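Long-range contacts in jacalin-type lectin domain-containing protein (Musa acuminata, PDB 7KMU), which probably binds mannose-type sugars as a jacalin-related banana lectin with mitogenic and antiviral activity: residues 4-10 with 133-139; 21-26 with 120-124; 31-37 with 101-107; 77-83 with 107-113. All coordinates share one frame; numbering follows the deposited sequence.

Overall arrangement
Two of the four contacts pair strands within a sheet of the three-sheeted beta-prism fold, and two join sheets. Contacts 1 and 4 are the antiparallel pairings, in different sheets, with centres about 15 Å apart. They touch where W10 packs on F112, and both reach the second subunit. Contact 2 ties strand 25-33 to strand 118-128 of the first sheet, and contact 3 ties the other end of strand 25-33 to the third; the centres of contacts 2 and 3 are about 21 Å apart. Along the chain, contact 1 closes the prism by pairing the two ends; it encloses contact 2, which encloses contacts 3 and 4. These last two interleave and share Y107.

Contact 1: residues 4-10 with 133-139; sequences AIKVGTW and DAIGVYL. With EDO (1,2-ethanediol), chain E.
K6 lies along the face of the Y138 ring where strands 5-11 and 132-140 pair antiparallel in one sheet of the beta-prism (jacalin) fold; V7 and V137 exchange two backbone N-H...O bonds. From CB, the first torsion (chi1 -70°) sets K6 CG anti to the carbonyl carbon and 3.7 Å from the centroid of the Y138 ring, a CH-pi contact. K6 CD continues toward the phenol, 3.5 Å from Y138 CE2. A bend at chi3 (75°) brings K6 CE to 3.5 Å from Y138 OH. The tip, NZ, makes a salt bridge with D19, which also takes the Y138 hydroxyl, and a water joins the two ends. On the other face of the sheet V7 CG2 presses tightly on V137 CG2 at 3.5 Å. In the second subunit, S113 bonds W10 NE1 and a strand pairs antiparallel with K6 and V7. D133 ends a GXXXD sequence that probably serves sugar binding, as in related lectins. Here it grips a 1,2-ethanediol, D133 OD1 lying 2.7 Å from its O1.

Contact 2: residues 21-26 with 120-124; sequences GPAYRI and KIAGF
A23 N donates to A122 O (2.8 Å, 153° at the hydrogen), with the donor tilted 20° from the carbonyl plane, a bond that fastens the loop 21-24 to strand 120-124, where P22 CA and G123 CA are 4.6 Å apart. The two alanines meet around this link: the A23 methyl lies beside A122 O, and the A122 methyl faces A23 O. I26 reaches over the strand. Its CG1 is anti to the carbonyl carbon and the chain is extended beyond it, which sends I26 CD1 onto the backbone, 3.7 Å from A122 C and 3.8 Å from I121 O. The same methyl comes obliquely to the F124 ring, I26 CD1 lying 4.2 Å from F124 CE1. At the outer end K120 stretches straight from CG to NZ, and a water accepts from K120 NZ (3.1 Å) and donates to Y24 O (2.9 Å), lying above one face of the Y24 ring toward its rim. F124 also packs on I42 and V137, so the contact joins the sheet of strand 25-33 to that of strand 132-140 in the beta-prism fold. One direct backbone bond and one water-mediated link are its polar part. G21 O is buried without a partner in the model, a probable energetic cost set against the apolar packing of I26.

Contact 3: residues 31-37 with 101-107; sequences INAGDII and FGPFGAY
The F104 ring meets I31 CG2 obliquely, 4.0 Å from F104 CD2, and I31 CD1 is as far from F104 CD2. G102 CA lies over one F104 face and F101 CG at its edge, in plane. F104 in turn aims CE2 at the centre of a face of F101, while I31 CD1 comes 3.7 Å from F101 CE2. The Y107 ring has a water in plane at its edge, bridging Y107 OH to D35 OD2 (2.7 Å each); D35 OD2 is also hydrogen-bonded to Y83 OH. The D35 side chain runs alongside the ring, D35 CB 3.7 Å from Y107 CE1, with the carboxylate turned 41° from the ring plane. D35 O takes two donors: Y107 N (3.0 Å) almost head-on, and A106 N (2.8 Å) from well above the carbonyl plane. G34 to I37 belong to a second GXXXD sequence, completed by D38, probably for sugar binding as in related lectins. H63 of strand 61-66 stacks on F104, while I36 and I37 pack on strand 86-96, so the contact joins two sheets of the beta-prism fold.

Contact 4: residues 77-83 with 107-113; sequences EGHVVDY and YEGTPFS
The F112 ring fills the hollow over G78, which has no side chain, where strands 73-83 and 110-116 pair antiparallel in one sheet of the beta-prism fold: G78 CA lies 4.0 Å from the F112 ring centroid, in CH-pi contact with its face. F112 CG occupies the crowded position between N and carbonyl carbon (chi1 60°), which folds the ring back over strand 77-83. V80 CG2 comes obliquely to the ring, 3.9 Å from F112 CD1. On the other side of the sheet the H79 imidazole is a flat wedge between E108 CG, centred over one face, and P111 CB, offset on the opposite face. Farther on, V81 CG2 packs on Y107 CB, and the edge of Y83 sits T-shaped on the Y107 face, centroids 5.2 Å apart. S113 OG is hydrogen-bonded to W10 NE1 of the second subunit. G109 N donates to H79 ND1 (2.9 Å, 172°); a neutral H79 would then probably hold its proton on NE2. The E108 carboxylate stacks nearly parallel on this fixed imidazole, its charge probably balanced by the K91 salt bridge.

Contact 1: residues 4-10 with 133-139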
loop_
_atom_site.group_PDB
_atom_site.type_symbol
_atom_site.label_atom_id
_atom_site.label_comp_id
_atom_site.label_asym_id
_atom_site.label_seq_id
_atom_site.Cartn_x
_atom_site.Cartn_y
_atom_site.Cartn_z
ATOM N N ALA B 4 -9.140 4.530 -12.737
ATOM C CA ALA B 4 -7.827 4.016 -12.297
ATOM C C ALA B 4 -7.758 3.860 -10.785
ATOM O O ALA B 4 -8.502 4.506 -10.039
ATOM C CB ALA B 4 -6.707 4.943 -12.755
ATOM N N ILE B 5 -6.850 2.982 -10.332
ATOM C CA ILE B 5 -6.577 2.790 -8.914
ATOM C C ILE B 5 -5.095 3.115 -8.739
ATOM O O ILE B 5 -4.232 2.445 -9.324
ATOM C CB ILE B 5 -6.935 1.371 -8.393
ATOM C CG1 ILE B 5 -8.465 1.146 -8.464
ATOM C CG2 ILE B 5 -6.393 1.200 -6.957
ATOM C CD1 ILE B 5 -8.955 -0.214 -8.094
ATOM N N LYS B 6 -4.806 4.170 -7.973
ATOM C CA LYS B 6 -3.442 4.631 -7.714
ATOM C C LYS B 6 -3.176 4.625 -6.235
ATOM O O LYS B 6 -3.945 5.210 -5.480
ATOM C CB LYS B 6 -3.233 6.054 -8.249
ATOM C CG LYS B 6 -3.224 6.113 -9.779
ATOM C CD LYS B 6 -3.247 7.555 -10.292
ATOM C CE LYS B 6 -1.912 8.256 -10.134
ATOM N NZ LYS B 6 -1.955 9.668 -10.654
ATOM N N VAL B 7 -2.094 3.948 -5.815
ATOM C CA VAL B 7 -1.696 3.904 -4.408
ATOM C C VAL B 7 -0.331 4.537 -4.255
ATOM O O VAL B 7 0.559 4.322 -5.074
ATOM C CB VAL B 7 -1.813 2.515 -3.744
ATOM C CG1 VAL B 7 -3.261 2.042 -3.735
ATOM C CG2 VAL B 7 -0.914 1.473 -4.422
ATOM N N GLY B 8 -0.202 5.358 -3.231
ATOM C CA GLY B 8 0.998 6.136 -2.992
ATOM C C GLY B 8 0.636 7.611 -2.925
ATOM O O GLY B 8 -0.554 7.950 -2.866
ATOM N N THR B 9 1.625 8.514 -2.912
ATOM C CA THR B 9 3.041 8.156 -2.959
ATOM C C THR B 9 3.602 7.879 -1.576
ATOM O O THR B 9 3.019 8.244 -0.545
ATOM C CB THR B 9 3.875 9.329 -3.551
ATOM O OG1 THR B 9 3.684 10.499 -2.748
ATOM C CG2 THR B 9 3.527 9.647 -5.008
ATOM N N TRP B 10 4.765 7.230 -1.573
ATOM C CA TRP B 10 5.652 7.093 -0.427
ATOM C C TRP B 10 6.890 7.889 -0.811
ATOM O O TRP B 10 7.335 7.808 -1.961
ATOM C CB TRP B 10 6.042 5.640 -0.172
ATOM C CG TRP B 10 4.868 4.794 0.202
ATOM C CD1 TRP B 10 4.352 4.610 1.454
ATOM C CD2 TRP B 10 4.012 4.079 -0.695
ATOM N NE1 TRP B 10 3.248 3.791 1.396
ATOM C CE2 TRP B 10 3.025 3.437 0.090
ATOM C CE3 TRP B 10 4.004 3.887 -2.090
ATOM C CZ2 TRP B 10 2.026 2.637 -0.474
ATOM C CZ3 TRP B 10 2.998 3.115 -2.651
ATOM C CH2 TRP B 10 2.001 2.527 -1.850
ATOM N N ASP B 133 12.364 11.099 -5.490
ATOM C CA ASP B 133 11.860 11.642 -4.229
ATOM C C ASP B 133 10.714 10.810 -3.683
ATOM O O ASP B 133 10.589 10.654 -2.467
ATOM C CB ASP B 133 11.342 13.075 -4.450
ATOM C CG ASP B 133 12.445 14.033 -4.857
ATOM O OD1 ASP B 133 12.864 13.990 -6.037
ATOM O OD2 ASP B 133 12.909 14.800 -3.988
ATOM N N ALA B 134 9.827 10.346 -4.578
ATOM C CA ALA B 134 8.620 9.628 -4.168
ATOM C C ALA B 134 8.141 8.705 -5.260
ATOM O O ALA B 134 8.424 8.928 -6.448
ATOM C CB ALA B 134 7.520 10.625 -3.821
ATOM N N ILE B 135 7.413 7.659 -4.868
ATOM C CA ILE B 135 6.930 6.681 -5.829
ATOM C C ILE B 135 5.557 6.157 -5.423
ATOM O O ILE B 135 5.208 6.153 -4.243
ATOM C CB ILE B 135 7.993 5.549 -6.008
ATOM C CG1 ILE B 135 7.722 4.696 -7.286
ATOM C CG2 ILE B 135 8.154 4.690 -4.731
ATOM C CD1 ILE B 135 8.979 3.865 -7.789
ATOM N N GLY B 136 4.801 5.738 -6.419
ATOM C CA GLY B 136 3.477 5.157 -6.265
ATOM C C GLY B 136 3.210 4.232 -7.424
ATOM O O GLY B 136 3.967 4.216 -8.412
ATOM N N VAL B 137 2.131 3.439 -7.315
ATOM C CA VAL B 137 1.788 2.482 -8.359
ATOM C C VAL B 137 0.335 2.504 -8.775
ATOM O O VAL B 137 -0.536 2.842 -7.973
ATOM C CB VAL B 137 2.202 1.031 -7.976
ATOM C CG1 VAL B 137 3.727 0.873 -7.944
ATOM C CG2 VAL B 137 1.578 0.584 -6.653
ATOM N N TYR B 138 0.081 2.097 -10.030
ATOM C CA TYR B 138 -1.259 1.833 -10.535
ATOM C C TYR B 138 -1.541 0.356 -10.277
ATOM O O TYR B 138 -0.636 -0.484 -10.408
ATOM C CB TYR B 138 -1.310 2.050 -12.051
ATOM C CG TYR B 138 -1.395 3.504 -12.433
ATOM C CD1 TYR B 138 -0.254 4.298 -12.494
ATOM C CD2 TYR B 138 -2.621 4.100 -12.710
ATOM C CE1 TYR B 138 -0.324 5.637 -12.863
ATOM C CE2 TYR B 138 -2.706 5.439 -13.082
ATOM C CZ TYR B 138 -1.558 6.208 -13.148
ATOM O OH TYR B 138 -1.671 7.527 -13.504
ATOM N N LEU B 139 -2.799 0.033 -9.955
ATOM C CA LEU B 139 -3.215 -1.349 -9.714
ATOM C C LEU B 139 -4.314 -1.736 -10.677
ATOM O O LEU B 139 -5.136 -0.901 -11.040
ATOM C CB LEU B 139 -3.695 -1.564 -8.269
ATOM C CG LEU B 139 -2.660 -1.235 -7.196
ATOM C CD1 LEU B 139 -3.256 -1.359 -5.828
ATOM C CD2 LEU B 139 -1.445 -2.157 -7.285
HETATM C C1 EDO E . 16.025 15.231 -5.290
HETATM O O1 EDO E . 15.456 14.603 -6.442
HETATM C C2 EDO E . 15.720 16.748 -5.250
HETATM O O2 EDO E . 14.338 16.983 -5.049
HETATM O O HOH W 1 -5.355 1.528 -12.477
HETATM O O HOH W 2 -3.166 10.426 -13.080
#

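Contact 2: residues 21-26 with 120-124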
loop_
_atom_site.group_PDB
_atom_site.type_symbol
_atom_site.label_atom_id
_atom_site.label_comp_id
_atom_site.label_asym_id
_atom_site.label_seq_id
_atom_site.Cartn_x
_atom_site.Cartn_y
_atom_site.Cartn_z
ATOM N N GLY B 21 1.231 6.685 -16.108
ATOM C CA GLY B 21 -0.103 6.178 -16.377
ATOM C C GLY B 21 -0.118 4.653 -16.291
ATOM O O GLY B 21 0.929 4.014 -16.133
ATOM N N PRO B 22 -1.301 4.021 -16.396
ATOM C CA PRO B 22 -1.355 2.556 -16.369
ATOM C C PRO B 22 -0.981 1.995 -17.744
ATOM O O PRO B 22 -1.258 2.627 -18.763
ATOM C CB PRO B 22 -2.822 2.271 -16.038
ATOM C CG PRO B 22 -3.566 3.429 -16.597
ATOM C CD PRO B 22 -2.637 4.621 -16.583
ATOM N N ALA B 23 -0.390 0.819 -17.783
ATOM C CA ALA B 23 -0.021 0.255 -19.070
ATOM C C ALA B 23 -0.713 -1.057 -19.283
ATOM O O ALA B 23 -1.042 -1.757 -18.319
ATOM C CB ALA B 23 1.473 0.049 -19.118
ATOM N N TYR B 24 -0.885 -1.441 -20.565
ATOM C CA TYR B 24 -1.432 -2.749 -20.888
ATOM C C TYR B 24 -0.410 -3.820 -20.472
ATOM O O TYR B 24 -0.780 -4.861 -19.916
ATOM C CB TYR B 24 -1.717 -2.841 -22.397
ATOM C CG TYR B 24 -2.435 -4.117 -22.772
ATOM C CD1 TYR B 24 -3.804 -4.255 -22.565
ATOM C CD2 TYR B 24 -1.742 -5.195 -23.318
ATOM C CE1 TYR B 24 -4.468 -5.439 -22.883
ATOM C CE2 TYR B 24 -2.396 -6.386 -23.639
ATOM C CZ TYR B 24 -3.762 -6.498 -23.427
ATOM O OH TYR B 24 -4.430 -7.654 -23.757
ATOM N N ARG B 25 0.888 -3.534 -20.729
ATOM C CA ARG B 25 1.984 -4.433 -20.393
ATOM C C ARG B 25 3.239 -3.638 -20.031
ATOM O O ARG B 25 3.594 -2.683 -20.728
ATOM C CB ARG B 25 2.273 -5.345 -21.595
ATOM C CG ARG B 25 3.111 -6.592 -21.295
ATOM C CD ARG B 25 3.269 -7.453 -22.539
ATOM N NE ARG B 25 4.081 -6.774 -23.550
ATOM C CZ ARG B 25 3.605 -6.175 -24.636
ATOM N NH1 ARG B 25 4.426 -5.548 -25.464
ATOM N NH2 ARG B 25 2.301 -6.191 -24.898
ATOM N N ILE B 26 3.913 -4.038 -18.960
ATOM C CA ILE B 26 5.183 -3.455 -18.566
ATOM C C ILE B 26 6.213 -4.417 -19.193
ATOM O O ILE B 26 6.244 -5.611 -18.856
ATOM C CB ILE B 26 5.353 -3.330 -17.035
ATOM C CG1 ILE B 26 4.320 -2.332 -16.463
ATOM C CG2 ILE B 26 6.782 -2.877 -16.711
ATOM C CD1 ILE B 26 4.292 -2.224 -14.952
ATOM N N LYS B 120 -2.450 -6.846 -9.908
ATOM C CA LYS B 120 -1.084 -6.547 -10.325
ATOM C C LYS B 120 -0.755 -5.064 -10.315
ATOM O O LYS B 120 -1.652 -4.218 -10.387
ATOM C CB LYS B 120 -0.805 -7.131 -11.729
ATOM C CG LYS B 120 -1.653 -6.519 -12.849
ATOM C CD LYS B 120 -1.277 -7.084 -14.230
ATOM C CE LYS B 120 -2.248 -6.570 -15.269
ATOM N NZ LYS B 120 -1.997 -7.157 -16.612
ATOM N N ILE B 121 0.539 -4.759 -10.255
ATOM C CA ILE B 121 1.033 -3.403 -10.408
ATOM C C ILE B 121 1.164 -3.189 -11.920
ATOM O O ILE B 121 1.840 -3.970 -12.613
ATOM C CB ILE B 121 2.356 -3.218 -9.634
ATOM C CG1 ILE B 121 2.039 -3.052 -8.141
ATOM C CG2 ILE B 121 3.182 -2.010 -10.176
ATOM C CD1 ILE B 121 3.210 -3.224 -7.170
ATOM N N ALA B 122 0.537 -2.118 -12.427
ATOM C CA ALA B 122 0.473 -1.869 -13.861
ATOM C C ALA B 122 1.068 -0.556 -14.324
ATOM O O ALA B 122 0.908 -0.182 -15.487
ATOM C CB ALA B 122 -0.981 -1.949 -14.306
ATOM N N GLY B 123 1.765 0.136 -13.443
ATOM C CA GLY B 123 2.343 1.423 -13.795
ATOM C C GLY B 123 2.827 2.147 -12.566
ATOM O O GLY B 123 2.623 1.683 -11.440
ATOM N N PHE B 124 3.460 3.295 -12.785
ATOM C CA PHE B 124 4.088 4.055 -11.708
ATOM C C PHE B 124 3.835 5.543 -11.840
ATOM O O PHE B 124 3.583 6.054 -12.939
ATOM C CB PHE B 124 5.628 3.846 -11.772
ATOM C CG PHE B 124 6.072 2.425 -11.521
ATOM C CD1 PHE B 124 6.178 1.520 -12.570
ATOM C CD2 PHE B 124 6.339 1.982 -10.231
ATOM C CE1 PHE B 124 6.536 0.184 -12.332
ATOM C CE2 PHE B 124 6.728 0.653 -9.997
ATOM C CZ PHE B 124 6.822 -0.233 -11.051
HETATM O O HOH W 3 -3.402 -5.567 -18.852
#

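Contact 3: residues 31-37 with 101-107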
loop_
_atom_site.group_PDB
_atom_site.type_symbol
_atom_site.label_atom_id
_atom_site.label_comp_id
_atom_site.label_asym_id
_atom_site.label_seq_id
_atom_site.Cartn_x
_atom_site.Cartn_y
_atom_site.Cartn_z
ATOM N N ILE B 31 16.438 0.226 -12.876
ATOM C CA ILE B 31 16.600 1.062 -11.692
ATOM C C ILE B 31 18.067 1.411 -11.573
ATOM O O ILE B 31 18.903 0.517 -11.675
ATOM C CB ILE B 31 16.088 0.350 -10.396
ATOM C CG1 ILE B 31 14.542 0.228 -10.418
ATOM C CG2 ILE B 31 16.587 1.050 -9.102
ATOM C CD1 ILE B 31 13.914 -0.682 -9.294
ATOM N N ASN B 32 18.383 2.695 -11.368
ATOM C CA ASN B 32 19.750 3.148 -11.105
ATOM C C ASN B 32 19.826 3.466 -9.633
ATOM O O ASN B 32 18.972 4.198 -9.099
ATOM C CB ASN B 32 20.131 4.366 -11.926
ATOM C CG ASN B 32 20.523 4.014 -13.332
ATOM O OD1 ASN B 32 19.694 3.596 -14.145
ATOM N ND2 ASN B 32 21.805 4.156 -13.654
ATOM N N ALA B 33 20.838 2.905 -8.964
ATOM C CA ALA B 33 20.967 3.097 -7.523
ATOM C C ALA B 33 22.407 3.026 -7.075
ATOM O O ALA B 33 23.216 2.341 -7.702
ATOM C CB ALA B 33 20.173 2.017 -6.800
ATOM N N GLY B 34 22.687 3.712 -5.984
ATOM C CA GLY B 34 23.977 3.695 -5.295
ATOM C C GLY B 34 23.650 3.668 -3.822
ATOM O O GLY B 34 23.054 2.697 -3.335
ATOM N N ASP B 35 23.913 4.774 -3.123
ATOM C CA ASP B 35 23.479 4.921 -1.732
ATOM C C ASP B 35 21.933 4.910 -1.714
ATOM O O ASP B 35 21.326 4.396 -0.781
ATOM C CB ASP B 35 23.912 6.284 -1.164
ATOM C CG ASP B 35 25.383 6.463 -0.838
ATOM O OD1 ASP B 35 26.085 5.445 -0.683
ATOM O OD2 ASP B 35 25.823 7.628 -0.720
ATOM N N ILE B 36 21.310 5.559 -2.722
ATOM C CA ILE B 36 19.861 5.728 -2.778
ATOM C C ILE B 36 19.328 5.392 -4.178
ATOM O O ILE B 36 20.099 4.913 -5.020
ATOM C CB ILE B 36 19.479 7.179 -2.302
ATOM C CG1 ILE B 36 20.292 8.277 -3.045
ATOM C CG2 ILE B 36 19.710 7.330 -0.790
ATOM C CD1 ILE B 36 19.901 8.522 -4.542
ATOM N N ILE B 37 18.021 5.639 -4.438
ATOM C CA ILE B 37 17.436 5.385 -5.753
ATOM C C ILE B 37 17.549 6.643 -6.617
ATOM O O ILE B 37 16.845 7.627 -6.384
ATOM C CB ILE B 37 15.975 4.878 -5.642
ATOM C CG1 ILE B 37 15.875 3.636 -4.719
ATOM C CG2 ILE B 37 15.420 4.584 -7.034
ATOM C CD1 ILE B 37 16.811 2.406 -5.137
ATOM N N PHE B 101 13.368 -8.516 -8.024
ATOM C CA PHE B 101 14.227 -7.514 -8.653
ATOM C C PHE B 101 14.643 -6.542 -7.562
ATOM O O PHE B 101 13.862 -5.694 -7.109
ATOM C CB PHE B 101 13.473 -6.819 -9.812
ATOM C CG PHE B 101 14.232 -5.752 -10.568
ATOM C CD1 PHE B 101 15.465 -6.029 -11.151
ATOM C CD2 PHE B 101 13.668 -4.498 -10.780
ATOM C CE1 PHE B 101 16.146 -5.057 -11.891
ATOM C CE2 PHE B 101 14.339 -3.529 -11.540
ATOM C CZ PHE B 101 15.586 -3.808 -12.071
ATOM N N GLY B 102 15.860 -6.719 -7.088
ATOM C CA GLY B 102 16.377 -5.947 -5.980
ATOM C C GLY B 102 16.613 -6.807 -4.752
ATOM O O GLY B 102 16.633 -8.038 -4.847
ATOM N N PRO B 103 16.820 -6.192 -3.583
ATOM C CA PRO B 103 16.767 -4.747 -3.307
ATOM C C PRO B 103 17.926 -3.957 -3.886
ATOM O O PRO B 103 19.047 -4.462 -4.002
ATOM C CB PRO B 103 16.782 -4.681 -1.768
ATOM C CG PRO B 103 17.540 -5.929 -1.365
ATOM C CD PRO B 103 17.093 -6.970 -2.352
ATOM N N PHE B 104 17.643 -2.710 -4.260
ATOM C CA PHE B 104 18.643 -1.758 -4.728
ATOM C C PHE B 104 18.667 -0.591 -3.766
ATOM O O PHE B 104 17.637 -0.267 -3.162
ATOM C CB PHE B 104 18.354 -1.284 -6.153
ATOM C CG PHE B 104 18.238 -2.436 -7.108
ATOM C CD1 PHE B 104 19.312 -3.304 -7.313
ATOM C CD2 PHE B 104 17.043 -2.694 -7.766
ATOM C CE1 PHE B 104 19.188 -4.401 -8.158
ATOM C CE2 PHE B 104 16.932 -3.775 -8.645
ATOM C CZ PHE B 104 18.004 -4.625 -8.826
ATOM N N GLY B 105 19.832 0.030 -3.618
ATOM C CA GLY B 105 19.997 1.139 -2.692
ATOM C C GLY B 105 20.578 0.651 -1.384
ATOM O O GLY B 105 20.521 -0.545 -1.085
ATOM N N ALA B 106 21.157 1.562 -0.599
ATOM C CA ALA B 106 21.816 1.185 0.654
ATOM C C ALA B 106 21.224 1.816 1.912
ATOM O O ALA B 106 21.415 1.280 3.007
ATOM C CB ALA B 106 23.301 1.509 0.564
ATOM N N TYR B 107 20.528 2.951 1.779
ATOM C CA TYR B 107 19.963 3.658 2.924
ATOM C C TYR B 107 18.632 3.100 3.393
ATOM O O TYR B 107 17.792 2.718 2.577
ATOM C CB TYR B 107 19.782 5.150 2.588
ATOM C CG TYR B 107 20.984 6.030 2.864
ATOM C CD1 TYR B 107 22.223 5.754 2.288
ATOM C CD2 TYR B 107 20.856 7.201 3.603
ATOM C CE1 TYR B 107 23.319 6.590 2.493
ATOM C CE2 TYR B 107 21.946 8.041 3.822
ATOM C CZ TYR B 107 23.176 7.731 3.266
ATOM O OH TYR B 107 24.254 8.556 3.477
HETATM O O HOH W 4 26.416 8.207 1.877
#

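Contact 4: residues 77-83 with 107-113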
loop_
_atom_site.group_PDB
_atom_site.type_symbol
_atom_site.label_atom_id
_atom_site.label_comp_id
_atom_site.label_asym_id
_atom_site.label_seq_id
_atom_site.Cartn_x
_atom_site.Cartn_y
_atom_site.Cartn_z
ATOM N N GLU B 77 8.387 -2.784 -2.494
ATOM C CA GLU B 77 8.766 -2.441 -1.138
ATOM C C GLU B 77 10.017 -1.635 -1.126
ATOM O O GLU B 77 10.823 -1.715 -2.052
ATOM C CB GLU B 77 8.870 -3.662 -0.223
ATOM C CG GLU B 77 9.950 -4.646 -0.592
ATOM C CD GLU B 77 9.716 -5.993 0.060
ATOM O OE1 GLU B 77 9.469 -6.970 -0.680
ATOM O OE2 GLU B 77 9.753 -6.066 1.308
ATOM N N GLY B 78 10.179 -0.846 -0.090
ATOM C CA GLY B 78 11.364 -0.014 0.000
ATOM C C GLY B 78 11.432 0.797 1.263
ATOM O O GLY B 78 10.712 0.517 2.227
ATOM N N HIS B 79 12.310 1.822 1.248
ATOM C CA HIS B 79 12.513 2.712 2.383
ATOM C C HIS B 79 12.463 4.162 1.975
ATOM O O HIS B 79 13.055 4.534 0.954
ATOM C CB HIS B 79 13.881 2.450 3.043
ATOM C CG HIS B 79 13.886 1.257 3.938
ATOM N ND1 HIS B 79 13.856 1.396 5.318
ATOM C CD2 HIS B 79 13.893 -0.058 3.624
ATOM C CE1 HIS B 79 13.868 0.158 5.799
ATOM N NE2 HIS B 79 13.880 -0.750 4.819
ATOM N N VAL B 80 11.787 4.988 2.791
ATOM C CA VAL B 80 11.793 6.455 2.672
ATOM C C VAL B 80 12.916 6.865 3.623
ATOM O O VAL B 80 12.910 6.456 4.791
ATOM C CB VAL B 80 10.459 7.118 3.035
ATOM C CG1 VAL B 80 10.591 8.641 2.977
ATOM C CG2 VAL B 80 9.349 6.634 2.105
ATOM N N VAL B 81 13.891 7.634 3.135
ATOM C CA VAL B 81 15.081 7.948 3.916
ATOM C C VAL B 81 15.461 9.399 3.916
ATOM O O VAL B 81 15.029 10.171 3.048
ATOM C CB VAL B 81 16.303 7.118 3.396
ATOM C CG1 VAL B 81 15.950 5.644 3.229
ATOM C CG2 VAL B 81 16.877 7.685 2.086
ATOM N N ASP B 82 16.334 9.754 4.878
ATOM C CA ASP B 82 16.914 11.089 4.949
ATOM C C ASP B 82 18.276 10.975 4.260
ATOM O O ASP B 82 19.101 10.146 4.661
ATOM C CB ASP B 82 17.074 11.558 6.403
ATOM C CG ASP B 82 17.583 12.982 6.500
ATOM O OD1 ASP B 82 18.812 13.182 6.389
ATOM O OD2 ASP B 82 16.751 13.897 6.670
ATOM N N TYR B 83 18.494 11.749 3.184
ATOM C CA TYR B 83 19.744 11.723 2.436
ATOM C C TYR B 83 20.232 13.159 2.352
ATOM O O TYR B 83 19.698 13.945 1.568
ATOM C CB TYR B 83 19.526 11.141 1.032
ATOM C CG TYR B 83 20.801 10.909 0.256
ATOM C CD1 TYR B 83 21.760 10.004 0.706
ATOM C CD2 TYR B 83 21.021 11.543 -0.965
ATOM C CE1 TYR B 83 22.914 9.749 -0.028
ATOM C CE2 TYR B 83 22.179 11.304 -1.704
ATOM C CZ TYR B 83 23.124 10.405 -1.229
ATOM O OH TYR B 83 24.267 10.152 -1.949
ATOM N N TYR B 107 20.528 2.951 1.779
ATOM C CA TYR B 107 19.963 3.658 2.924
ATOM C C TYR B 107 18.632 3.100 3.393
ATOM O O TYR B 107 17.792 2.718 2.577
ATOM C CB TYR B 107 19.782 5.150 2.588
ATOM C CG TYR B 107 20.984 6.030 2.864
ATOM C CD1 TYR B 107 22.223 5.754 2.288
ATOM C CD2 TYR B 107 20.856 7.201 3.603
ATOM C CE1 TYR B 107 23.319 6.590 2.493
ATOM C CE2 TYR B 107 21.946 8.041 3.822
ATOM C CZ TYR B 107 23.176 7.731 3.266
ATOM O OH TYR B 107 24.254 8.556 3.477
ATOM N N GLU B 108 18.419 3.099 4.721
ATOM C CA GLU B 108 17.153 2.683 5.312
ATOM C C GLU B 108 16.552 3.837 6.125
ATOM O O GLU B 108 17.238 4.829 6.421
ATOM C CB GLU B 108 17.295 1.390 6.141
ATOM C CG GLU B 108 17.557 0.170 5.268
ATOM C CD GLU B 108 17.413 -1.201 5.906
ATOM O OE1 GLU B 108 17.120 -1.278 7.120
ATOM O OE2 GLU B 108 17.579 -2.205 5.177
ATOM N N GLY B 109 15.270 3.729 6.425
ATOM C CA GLY B 109 14.552 4.754 7.169
ATOM C C GLY B 109 13.187 4.254 7.562
ATOM O O GLY B 109 13.077 3.395 8.448
ATOM N N THR B 110 12.141 4.750 6.877
ATOM C CA THR B 110 10.773 4.326 7.154
ATOM C C THR B 110 10.355 3.346 6.061
ATOM O O THR B 110 10.258 3.750 4.905
ATOM C CB THR B 110 9.815 5.525 7.241
ATOM O OG1 THR B 110 10.321 6.443 8.217
ATOM C CG2 THR B 110 8.405 5.116 7.643
ATOM N N PRO B 111 10.162 2.053 6.370
ATOM C CA PRO B 111 9.781 1.114 5.314
ATOM C C PRO B 111 8.359 1.293 4.823
ATOM O O PRO B 111 7.492 1.789 5.540
ATOM C CB PRO B 111 9.947 -0.255 5.973
ATOM C CG PRO B 111 9.698 0.007 7.415
ATOM C CD PRO B 111 10.282 1.376 7.682
ATOM N N PHE B 112 8.140 0.889 3.572
ATOM C CA PHE B 112 6.825 0.828 2.949
ATOM C C PHE B 112 6.758 -0.482 2.173
ATOM O O PHE B 112 7.791 -0.998 1.701
ATOM C CB PHE B 112 6.515 2.027 2.040
ATOM C CG PHE B 112 7.440 2.247 0.864
ATOM C CD1 PHE B 112 8.595 3.003 1.004
ATOM C CD2 PHE B 112 7.135 1.726 -0.395
ATOM C CE1 PHE B 112 9.449 3.214 -0.086
ATOM C CE2 PHE B 112 7.994 1.924 -1.481
ATOM C CZ PHE B 112 9.147 2.671 -1.318
ATOM N N SER B 113 5.549 -1.035 2.042
ATOM C CA SER B 113 5.360 -2.290 1.337
ATOM C C SER B 113 3.964 -2.373 0.779
ATOM O O SER B 113 2.989 -2.016 1.468
ATOM C CB SER B 113 5.641 -3.479 2.248
ATOM O OG SER B 113 4.787 -3.476 3.385
HETATM O O HOH W 5 16.853 7.638 6.872
#